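Local atomic coordinates of PrimPol AEP domain (PP-N190) (Cyanophage S-2L, PDB entry 6ZP9), a protein that probably copies DNA as the primase-polymerase of cyanophage S-2L, of which this is the archaeo-eukaryotic primase (AEP) domain. Residues P52-G55 and A56-Q59; V58-A61 and V62-F66. All blocks are in the same frame, centred on the assembly; numbering follows the deposited sequence. Where two conformers were deposited one is given.

Contact 1: P52-G55 and A56-Q59; sequences PLTG and ATVQ
Two threonine torsions bring the hydroxyls of Thr-54 and Thr-57 together. In Thr-54 the OG1 lies between the backbone N and the carbonyl carbon (chi1 75°). In Thr-57 the OG1 stands anti to its own carbonyl carbon, beside the backbone N (chi1 -60°). The two side chains meet at a slant, and OG1 of Thr-54 is hydrogen-bonded to OG1 of Thr-57 at 2.9 Å. Either hydroxyl could be the donor. Thr-54 is the N-cap of the helix, and its OG1 also comes within 3.2 Å of the N of Thr-57. A water extends the link backward: it donates to the O of Pro-52 and lies 2.8 Å from the OG1 of Thr-57. The first backbone bonds of the helix start here. Val-58 N reaches Thr-54 O at 3.0 Å in an almost straight bond (174°), and Gln-59 N reaches Gly-55 O at 2.9 Å. On the buried side, CD1 of Leu-53 presses on CG2 of Val-58 at 3.5 Å, tighter than usual for two methyls. Leu-53, just before the N-cap, and Val-58, four residues after it, are placed as a hydrophobic staple. The contact joins the end of strand 49-52 to helix 55-64. Leu-53 packs on Ile-19 and Leu-23 of helix 16-25, Val-58 shares Tyr-35 of strand 34-38 with it, and Thr-57 leans on Trp-49 and Thr-51.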
loop_
_atom_site.group_PDB
_atom_site.type_symbol
_atom_site.label_atom_id
_atom_site.label_comp_id
_atom_site.label_asym_id
_atom_site.label_seq_id
_atom_site.Cartn_x
_atom_site.Cartn_y
_atom_site.Cartn_z
ATOM N N PRO A 52 -0.640 -12.395 -11.401
ATOM C CA PRO A 52 -0.419 -11.092 -12.039
ATOM C C PRO A 52 -1.677 -10.232 -11.985
ATOM O O PRO A 52 -2.809 -10.725 -12.024
ATOM C CB PRO A 52 -0.058 -11.459 -13.482
ATOM C CG PRO A 52 0.528 -12.856 -13.379
ATOM C CD PRO A 52 -0.246 -13.519 -12.280
ATOM N N LEU A 53 -1.471 -8.923 -11.877
ATOM C CA LEU A 53 -2.587 -7.980 -11.862
ATOM C C LEU A 53 -3.115 -7.799 -13.284
ATOM O O LEU A 53 -2.403 -7.291 -14.152
ATOM C CB LEU A 53 -2.156 -6.640 -11.274
ATOM C CG LEU A 53 -3.216 -5.539 -11.288
ATOM C CD1 LEU A 53 -4.302 -5.851 -10.287
ATOM C CD2 LEU A 53 -2.593 -4.171 -11.003
ATOM N N THR A 54 -4.348 -8.242 -13.530
ATOM C CA THR A 54 -5.036 -8.016 -14.795
ATOM C C THR A 54 -6.479 -7.642 -14.498
ATOM O O THR A 54 -7.023 -7.970 -13.441
ATOM C CB THR A 54 -5.002 -9.246 -15.728
ATOM O OG1 THR A 54 -5.916 -10.246 -15.263
ATOM C CG2 THR A 54 -3.593 -9.841 -15.810
ATOM N N GLY A 55 -7.101 -6.943 -15.449
ATOM C CA GLY A 55 -8.479 -6.530 -15.250
ATOM C C GLY A 55 -9.420 -7.709 -15.118
ATOM O O GLY A 55 -10.330 -7.697 -14.291
ATOM N N ALA A 56 -9.204 -8.752 -15.922
ATOM C CA ALA A 56 -10.087 -9.915 -15.870
ATOM C C ALA A 56 -9.976 -10.632 -14.528
ATOM O O ALA A 56 -10.976 -11.133 -13.994
ATOM C CB ALA A 56 -9.765 -10.871 -17.020
ATOM N N THR A 57 -8.769 -10.683 -13.963
ATOM C CA THR A 57 -8.588 -11.367 -12.688
ATOM C C THR A 57 -9.176 -10.562 -11.539
ATOM O O THR A 57 -9.841 -11.121 -10.659
ATOM C CB THR A 57 -7.108 -11.645 -12.455
ATOM O OG1 THR A 57 -6.616 -12.463 -13.521
ATOM C CG2 THR A 57 -6.910 -12.362 -11.145
ATOM N N VAL A 58 -8.960 -9.245 -11.532
ATOM C CA VAL A 58 -9.597 -8.421 -10.510
ATOM C C VAL A 58 -11.114 -8.501 -10.633
ATOM O O VAL A 58 -11.826 -8.635 -9.629
ATOM C CB VAL A 58 -9.096 -6.967 -10.586
ATOM C CG1 VAL A 58 -9.812 -6.114 -9.547
ATOM C CG2 VAL A 58 -7.599 -6.922 -10.373
ATOM N N GLN A 59 -11.631 -8.439 -11.860
ATOM C CA GLN A 59 -13.069 -8.582 -12.062
ATOM C C GLN A 59 -13.598 -9.852 -11.403
ATOM O O GLN A 59 -14.615 -9.824 -10.699
ATOM C CB GLN A 59 -13.386 -8.581 -13.560
ATOM C CG GLN A 59 -14.863 -8.773 -13.870
ATOM C CD GLN A 59 -15.687 -7.546 -13.524
ATOM O OE1 GLN A 59 -15.160 -6.440 -13.385
ATOM N NE2 GLN A 59 -16.985 -7.737 -13.377
HETATM O O HOH W 1 -3.849 -12.805 -13.360
#

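Contact 2: V58-A61 and V62-F66; sequences VQDA and VTQGF
In one of its two conformers, Gln-64 folds back over the preceding helical turn to reach Asp-60. Its CB rests 3.3 Å from the O of Asp-60, and CG stays close to the same oxygen. Beyond CG the chain is extended (chi2 -174°), which carries CD past that carbonyl to the carboxylate. There NE2 donates to OD1 of Asp-60 at 3.1 Å, a tentative bond since it rests on this conformer. The oxygen lies near the amide plane, but the donor comes from above the carboxylate plane, and the two planes are 66° apart. A water donates to OD1 of Asp-60 and lies 2.8 Å from OG1 of Thr-63, bridging the two side chains. The helix ends in a Schellman motif. Ala-61 O accepts from Phe-66 N at 3.0 Å and from Gly-65 N at 3.1 Å, from opposite faces of its carbonyl plane. Gly-65 N also makes a weak bond to Val-62 O. Gly-65 takes the positive phi (120°) that turns the chain out of the helix. Val-62 and Val-58, one turn apart, lie side by side and point the same way. The exit leads to strand 67-71. Val-62 touches Pro-168, Ala-61 packs on Tyr-35 and Ala-37 of strand 34-38, and the Phe-66 ring meets Trp-49 and, edge-to-face, Trp-39.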
loop_
_atom_site.group_PDB
_atom_site.type_symbol
_atom_site.label_atom_id
_atom_site.label_comp_id
_atom_site.label_asym_id
_atom_site.label_seq_id
_atom_site.Cartn_x
_atom_site.Cartn_y
_atom_site.Cartn_z
ATOM N N VAL A 58 -8.960 -9.245 -11.532
ATOM C CA VAL A 58 -9.597 -8.421 -10.510
ATOM C C VAL A 58 -11.114 -8.501 -10.633
ATOM O O VAL A 58 -11.826 -8.635 -9.629
ATOM C CB VAL A 58 -9.096 -6.967 -10.586
ATOM C CG1 VAL A 58 -9.812 -6.114 -9.547
ATOM C CG2 VAL A 58 -7.599 -6.922 -10.373
ATOM N N GLN A 59 -11.631 -8.439 -11.860
ATOM C CA GLN A 59 -13.069 -8.582 -12.062
ATOM C C GLN A 59 -13.598 -9.852 -11.403
ATOM O O GLN A 59 -14.615 -9.824 -10.699
ATOM C CB GLN A 59 -13.386 -8.581 -13.560
ATOM C CG GLN A 59 -14.863 -8.773 -13.870
ATOM C CD GLN A 59 -15.687 -7.546 -13.524
ATOM O OE1 GLN A 59 -15.160 -6.440 -13.385
ATOM N NE2 GLN A 59 -16.985 -7.737 -13.377
ATOM N N ASP A 60 -12.892 -10.971 -11.604
ATOM C CA ASP A 60 -13.309 -12.259 -11.058
ATOM C C ASP A 60 -13.192 -12.295 -9.536
ATOM O O ASP A 60 -14.092 -12.795 -8.849
ATOM C CB ASP A 60 -12.467 -13.371 -11.680
ATOM C CG ASP A 60 -13.055 -14.751 -11.449
ATOM O OD1 ASP A 60 -14.278 -14.845 -11.214
ATOM O OD2 ASP A 60 -12.299 -15.746 -11.513
ATOM N N ALA A 61 -12.087 -11.785 -8.989
ATOM C CA ALA A 61 -11.909 -11.812 -7.539
ATOM C C ALA A 61 -12.932 -10.928 -6.828
ATOM O O ALA A 61 -13.495 -11.325 -5.800
ATOM C CB ALA A 61 -10.485 -11.379 -7.179
ATOM N N VAL A 62 -13.188 -9.727 -7.355
ATOM C CA VAL A 62 -14.109 -8.808 -6.689
ATOM C C VAL A 62 -15.530 -9.359 -6.705
ATOM O O VAL A 62 -16.217 -9.371 -5.678
ATOM C CB VAL A 62 -14.046 -7.412 -7.332
ATOM C CG1 VAL A 62 -15.180 -6.537 -6.803
ATOM C CG2 VAL A 62 -12.683 -6.762 -7.065
ATOM N N THR A 63 -15.999 -9.829 -7.865
ATOM C CA THR A 63 -17.360 -10.365 -7.902
ATOM C C THR A 63 -17.500 -11.631 -7.062
ATOM O O THR A 63 -18.583 -11.896 -6.531
ATOM C CB THR A 63 -17.799 -10.646 -9.340
ATOM O OG1 THR A 63 -16.942 -11.638 -9.913
ATOM C CG2 THR A 63 -17.736 -9.392 -10.186
ATOM N N GLN A 64 -16.424 -12.443 -6.928
ATOM C CA GLN A 64 -16.484 -13.614 -6.057
ATOM C C GLN A 64 -16.518 -13.236 -4.584
ATOM O O GLN A 64 -17.001 -14.023 -3.764
ATOM C CB GLN A 64 -15.335 -14.549 -6.331
ATOM C CG GLN A 64 -15.613 -15.550 -7.425
ATOM C CD GLN A 64 -14.500 -16.568 -7.568
ATOM O OE1 GLN A 64 -14.109 -17.233 -6.596
ATOM N NE2 GLN A 64 -13.958 -16.680 -8.778
ATOM N N GLY A 65 -16.002 -12.065 -4.222
ATOM C CA GLY A 65 -16.114 -11.594 -2.855
ATOM C C GLY A 65 -14.802 -11.347 -2.131
ATOM O O GLY A 65 -14.812 -11.183 -0.912
ATOM N N PHE A 66 -13.677 -11.314 -2.849
ATOM C CA PHE A 66 -12.374 -11.123 -2.221
ATOM C C PHE A 66 -12.067 -9.638 -2.031
ATOM O O PHE A 66 -12.567 -8.781 -2.762
ATOM C CB PHE A 66 -11.262 -11.745 -3.072
ATOM C CG PHE A 66 -11.258 -13.254 -3.097
ATOM C CD1 PHE A 66 -12.122 -13.954 -3.930
ATOM C CD2 PHE A 66 -10.361 -13.968 -2.323
ATOM C CE1 PHE A 66 -12.104 -15.333 -3.972
ATOM C CE2 PHE A 66 -10.341 -15.349 -2.355
ATOM C CZ PHE A 66 -11.213 -16.034 -3.188
HETATM O O HOH W 2 -16.799 -14.362 -10.693
#

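How the contacts relate
Contacts 1 and 2 mark the two ends of helix 55-64 and share Val-58 and Gln-59. Their centres are 9 Å apart. Each sets a buried apolar face against more exposed polar residues: Leu-53 and Val-58 against Thr-54 and Thr-57 in contact 1, Ala-61 and Phe-66 against Thr-63 and Gln-64 in contact 2. At the entry from strand 49-52, a hydroxyl pair and a water tie the N-cap and the strand end to the first turn. On the last turn, one conformer of Gln-64 reaches the carboxylate of Asp-60. Val-58 takes part in both apolar pairs and touches Tyr-35; Val-62 turns to Pro-168. Trp-49 touches side chains from each contact. Gln-59 joins the shared turn to the N-terminal segment through Ala-13.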